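Local coordinates for protein 5-dehydro-2-deoxygluconokinase (Bacillus halodurans C-125, PDB 2QCV) that probably phosphorylates 5-dehydro-2-deoxy-D-gluconate with ATP, a step of myo-inositol degradation, as a member of the PfkB carbohydrate kinase family, at residues S139-V144 / D169-F174; P32-M37 / F103-S108. One frame throughout, in Å; residues are numbered along the deposited sequence.

Contact 1: residues S139-V144 / D169-F174; sequences SKLLLV and DVKVVF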
# COMPACT_ATOMS: atom_id res chain seq x y z
N SER A 139 15.71 -20.90 -27.49
CA SER A 139 16.97 -20.18 -27.25
C SER A 139 18.12 -21.06 -26.74
O SER A 139 17.92 -22.04 -26.02
CB SER A 139 16.75 -19.03 -26.28
OG SER A 139 17.89 -18.18 -26.23
N LYS A 140 19.33 -20.68 -27.10
CA LYS A 140 20.55 -21.24 -26.54
C LYS A 140 20.72 -20.92 -25.07
O LYS A 140 21.10 -21.81 -24.27
CB LYS A 140 21.77 -20.71 -27.33
CG LYS A 140 21.84 -21.17 -28.77
CD LYS A 140 23.16 -20.69 -29.44
CE LYS A 140 23.01 -20.82 -30.95
NZ LYS A 140 24.30 -20.67 -31.65
N LEU A 141 20.43 -19.67 -24.73
CA LEU A 141 20.69 -19.08 -23.38
C LEU A 141 19.46 -18.31 -22.88
O LEU A 141 18.75 -17.68 -23.66
CB LEU A 141 21.81 -18.01 -23.44
CG LEU A 141 23.17 -18.29 -24.07
CD1 LEU A 141 24.04 -17.08 -24.07
CD2 LEU A 141 23.87 -19.44 -23.39
N LEU A 142 19.29 -18.32 -21.56
CA LEU A 142 18.39 -17.42 -20.84
C LEU A 142 19.24 -16.53 -19.96
O LEU A 142 19.97 -17.01 -19.11
CB LEU A 142 17.38 -18.18 -19.98
CG LEU A 142 16.42 -17.31 -19.14
CD1 LEU A 142 15.34 -16.66 -20.06
CD2 LEU A 142 15.79 -18.08 -17.98
N LEU A 143 19.16 -15.23 -20.20
CA LEU A 143 19.90 -14.26 -19.41
C LEU A 143 18.93 -13.69 -18.35
O LEU A 143 17.90 -13.10 -18.66
CB LEU A 143 20.44 -13.14 -20.32
CG LEU A 143 21.37 -12.06 -19.72
CD1 LEU A 143 20.72 -11.17 -18.66
CD2 LEU A 143 22.65 -12.63 -19.19
N VAL A 144 19.28 -13.92 -17.11
CA VAL A 144 18.51 -13.45 -15.96
C VAL A 144 19.27 -12.29 -15.32
O VAL A 144 20.46 -12.43 -15.05
CB VAL A 144 18.40 -14.57 -14.95
CG1 VAL A 144 17.74 -14.05 -13.64
CG2 VAL A 144 17.63 -15.78 -15.59
N ASP A 169 17.03 -27.59 -21.67
CA ASP A 169 18.43 -27.56 -22.06
C ASP A 169 18.82 -26.19 -22.61
O ASP A 169 19.56 -26.08 -23.59
CB ASP A 169 18.70 -28.71 -23.06
CG ASP A 169 20.15 -28.98 -23.24
OD1 ASP A 169 20.90 -28.77 -22.26
OD2 ASP A 169 20.53 -29.39 -24.36
N VAL A 170 18.27 -25.16 -21.99
CA VAL A 170 18.59 -23.78 -22.27
C VAL A 170 19.54 -23.34 -21.15
O VAL A 170 19.22 -23.45 -19.96
CB VAL A 170 17.33 -22.91 -22.29
CG1 VAL A 170 17.70 -21.44 -22.52
CG2 VAL A 170 16.36 -23.41 -23.39
N LYS A 171 20.72 -22.85 -21.52
CA LYS A 171 21.74 -22.46 -20.55
C LYS A 171 21.29 -21.17 -19.81
O LYS A 171 20.91 -20.19 -20.45
CB LYS A 171 23.06 -22.20 -21.26
CG LYS A 171 24.27 -22.12 -20.35
CD LYS A 171 25.62 -22.34 -21.10
CE LYS A 171 25.80 -23.71 -21.83
NZ LYS A 171 25.92 -24.93 -20.95
N VAL A 172 21.37 -21.19 -18.48
CA VAL A 172 20.92 -20.07 -17.62
C VAL A 172 22.14 -19.26 -17.25
O VAL A 172 23.09 -19.79 -16.65
CB VAL A 172 20.16 -20.56 -16.37
CG1 VAL A 172 19.82 -19.39 -15.38
CG2 VAL A 172 18.86 -21.31 -16.82
N VAL A 173 22.12 -18.01 -17.69
CA VAL A 173 23.16 -17.05 -17.43
C VAL A 173 22.64 -15.99 -16.47
O VAL A 173 21.66 -15.27 -16.76
CB VAL A 173 23.70 -16.38 -18.74
CG1 VAL A 173 24.85 -15.40 -18.38
CG2 VAL A 173 24.11 -17.39 -19.82
N PHE A 174 23.28 -15.90 -15.31
CA PHE A 174 22.83 -14.99 -14.26
C PHE A 174 23.79 -13.81 -14.19
O PHE A 174 24.96 -13.99 -13.84
CB PHE A 174 22.78 -15.74 -12.91
CG PHE A 174 22.22 -14.94 -11.74
CD1 PHE A 174 21.30 -13.88 -11.90
CD2 PHE A 174 22.61 -15.28 -10.45
CE1 PHE A 174 20.81 -13.22 -10.77
CE2 PHE A 174 22.12 -14.62 -9.33
CZ PHE A 174 21.26 -13.59 -9.50
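Four backbone hydrogen bonds join 139-144 to 169-174, whose residues 141-144 and 171-174 run as neighbouring parallel strands. Lys-171 N meets Lys-140 O in the carbonyl plane, on a lone pair. The next three rungs run nearly along the C=O axis: Leu-142 N to Lys-171 O (2.7 Å), Val-173 N to Leu-142 O (2.8 Å) and Val-144 N to Val-173 O, the last almost straight (N-H...O angle 175°). Lys-171 O also receives a CA-H...O contact from Leu-141 CA (3.1 Å). On the face of Leu-141, Leu-143, Lys-171 and Val-173, the side chains of Leu-141 and Lys-171 run alongside each other in the same direction, CD2 of Leu-141 3.6 Å from CB of Lys-171. Leu-143, its CG anti to the backbone N (chi1 -174°), crosses Val-173 obliquely and sets CD2 3.6 Å from Val-173 CG1. This pairing closes a beta-alpha-beta crossover of the ribokinase-like fold: helix 154-167 links the two strands and ends in a Schellman motif whose C-prime residue is Asp-169, with positive phi. Leu-142, Val-170 and Val-172 touch Ala-165 of that helix, and Val-144 touches Val-158. Val-144 CG1 comes within 4.0 Å of Phe-174 CD1, while Val-144 O lies at the edge of the Phe-174 ring, in its plane; Tyr-193 meets the same ring edge-to-face. At the N-terminal end of the pair, Val-170 CG2 packs 3.4 Å from Ser-139 O, a carbonyl hydrogen-bonded to Arg-10. Ser-139 OG donates to Leu-141 O across the corner at Lys-140. Farther out, Leu-280 of helix 271-284 packs on Leu-141 and Leu-143, and the Lys-171 chain bends at chi3 and chi4, its NZ forming a salt bridge with Glu-235.

Contact 2: residues P32-M37 / F103-S108; sequences PMEETM and FTEIKS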
# COMPACT_ATOMS: atom_id res chain seq x y z
N PRO A 32 26.42 19.17 -12.26
CA PRO A 32 25.31 18.64 -11.49
C PRO A 32 24.04 18.61 -12.37
O PRO A 32 23.84 19.49 -13.22
CB PRO A 32 25.15 19.65 -10.34
CG PRO A 32 26.37 20.45 -10.31
CD PRO A 32 26.96 20.42 -11.68
N MSE A 33 23.22 17.58 -12.18
CA MSE A 33 22.02 17.43 -12.98
C MSE A 33 21.10 18.65 -12.84
O MSE A 33 20.34 18.94 -13.76
CB MSE A 33 21.26 16.16 -12.57
CG MSE A 33 19.93 15.99 -13.30
SE MSE A 33 18.91 14.50 -12.58
CE MSE A 33 20.27 13.22 -12.83
N GLU A 34 21.14 19.34 -11.71
CA GLU A 34 20.35 20.57 -11.55
C GLU A 34 20.60 21.53 -12.73
O GLU A 34 19.70 22.23 -13.18
CB GLU A 34 20.74 21.31 -10.26
CG GLU A 34 20.39 20.60 -8.99
CD GLU A 34 21.48 19.70 -8.43
OE1 GLU A 34 22.22 19.05 -9.19
OE2 GLU A 34 21.58 19.61 -7.19
N GLU A 35 21.84 21.54 -13.22
CA GLU A 35 22.26 22.41 -14.31
C GLU A 35 22.07 21.81 -15.71
O GLU A 35 22.29 22.51 -16.70
CB GLU A 35 23.73 22.79 -14.13
CG GLU A 35 24.04 23.45 -12.79
CD GLU A 35 25.53 23.76 -12.61
OE1 GLU A 35 26.32 23.65 -13.58
OE2 GLU A 35 25.90 24.11 -11.47
N THR A 36 21.66 20.54 -15.78
CA THR A 36 21.39 19.86 -17.04
C THR A 36 19.99 20.20 -17.45
O THR A 36 19.05 19.83 -16.74
CB THR A 36 21.48 18.33 -16.90
OG1 THR A 36 22.83 17.95 -16.63
CG2 THR A 36 20.98 17.62 -18.17
N MSE A 37 19.86 20.86 -18.60
CA MSE A 37 18.60 21.37 -19.08
C MSE A 37 17.94 20.51 -20.13
O MSE A 37 16.76 20.70 -20.40
CB MSE A 37 18.81 22.77 -19.64
CG MSE A 37 19.32 23.77 -18.58
SE MSE A 37 18.32 23.75 -16.85
CE MSE A 37 16.59 24.33 -17.44
N PHE A 103 17.35 8.97 -14.82
CA PHE A 103 17.98 10.22 -15.23
C PHE A 103 19.44 10.15 -14.87
O PHE A 103 19.79 9.85 -13.71
CB PHE A 103 17.38 11.42 -14.50
CG PHE A 103 15.95 11.71 -14.85
CD1 PHE A 103 14.91 11.01 -14.24
CD2 PHE A 103 15.65 12.73 -15.76
CE1 PHE A 103 13.59 11.31 -14.58
CE2 PHE A 103 14.34 13.04 -16.06
CZ PHE A 103 13.33 12.33 -15.51
N THR A 104 20.31 10.45 -15.81
CA THR A 104 21.75 10.25 -15.54
C THR A 104 22.40 11.57 -15.24
O THR A 104 22.08 12.58 -15.87
CB THR A 104 22.46 9.59 -16.73
OG1 THR A 104 22.35 10.46 -17.85
CG2 THR A 104 21.84 8.23 -17.01
N GLU A 105 23.24 11.57 -14.20
CA GLU A 105 24.05 12.72 -13.86
C GLU A 105 25.49 12.34 -14.12
O GLU A 105 25.92 11.28 -13.67
CB GLU A 105 23.91 13.07 -12.38
CG GLU A 105 24.79 14.23 -11.98
CD GLU A 105 24.61 14.61 -10.53
OE1 GLU A 105 25.21 13.92 -9.67
OE2 GLU A 105 23.85 15.56 -10.26
N ILE A 106 26.20 13.21 -14.83
CA ILE A 106 27.63 13.07 -15.08
C ILE A 106 28.32 14.32 -14.54
O ILE A 106 28.39 15.35 -15.21
CB ILE A 106 27.92 12.89 -16.59
CG1 ILE A 106 27.04 11.77 -17.17
CG2 ILE A 106 29.39 12.52 -16.85
CD1 ILE A 106 26.89 11.84 -18.66
N LYS A 107 28.80 14.25 -13.30
CA LYS A 107 29.47 15.41 -12.73
C LYS A 107 30.86 15.57 -13.36
O LYS A 107 31.33 16.70 -13.58
CB LYS A 107 29.58 15.25 -11.23
CG LYS A 107 28.34 15.72 -10.48
CD LYS A 107 28.47 15.40 -8.99
CE LYS A 107 27.68 16.38 -8.15
NZ LYS A 107 27.58 15.89 -6.75
N SER A 108 31.46 14.43 -13.66
CA SER A 108 32.79 14.29 -14.24
C SER A 108 32.91 12.83 -14.70
O SER A 108 32.11 12.00 -14.29
CB SER A 108 33.85 14.55 -13.18
OG SER A 108 33.89 13.47 -12.25
O HOH W 1 23.91 17.24 -8.12
O HOH W 2 25.04 15.81 -15.48
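The carboxylates of Glu-34 and Glu-105 lie only 11° from parallel, and the Phe-103 ring forms edge-to-face (T-shaped) stacks with Phe-39 of its own chain and His-72 of the second subunit. Glu-34 OE1 and Glu-105 OE2 stand 4.0 Å apart, and one water donates to both, probably easing the repulsion of like charges. Glu-105, CG anti to the backbone N (chi1 177°) and extended to CD, reaches the start of the 3-10 turn 33-35. There OE2 accepts Met-33 N through its anti lone pair, 2.9 Å and nearly straight; Gln-71 of the second subunit also donates to OE2. Met-33, a selenomethionine, runs extended until chi3 (-56°) bends CE toward the strand, 3.5 Å from Phe-103 O and 3.8 Å from Phe-103 CB. The Met-33 and Phe-103 side chains cross at about a right angle, SE 3.9 Å from Phe-103 CB. A second water accepts from Ile-106 N (2.9 Å) and donates over a longer distance to Thr-36 OG1, which is also hydrogen-bonded to Glu-28 O. The other oxygen of Glu-34, OE2, forms a salt bridge with Arg-74 of the second subunit. The contact thus lies at a subunit interface, on the small four-stranded sheet: the turn leads from strand 21-26 into edge strand 38-44, and strand 101-106 runs between strands 21-26 and 111-117.

How the contacts relate
From the N terminus, the chain passes through strand 12-17 of the large sheet and strand 21-26 of the small one before the turn at 32-37. Contact 2 closes the longer loop, bringing strand 101-106 back to that turn after passing through strand 38-44, helix 46-56, strand 61-67, helix 71-82 and strand 90-92. Only then does contact 1 open, closing a shorter loop through helix 154-167. The two are in series, neither nested nor crossed, on opposite sides of the chain's centre with centres 36 Å apart. Contact 1 pairs two neighbouring inner strands, 139-145 and 171-175, of the large sheet; contact 2 joins a turn and strand of the small sheet beside the second subunit.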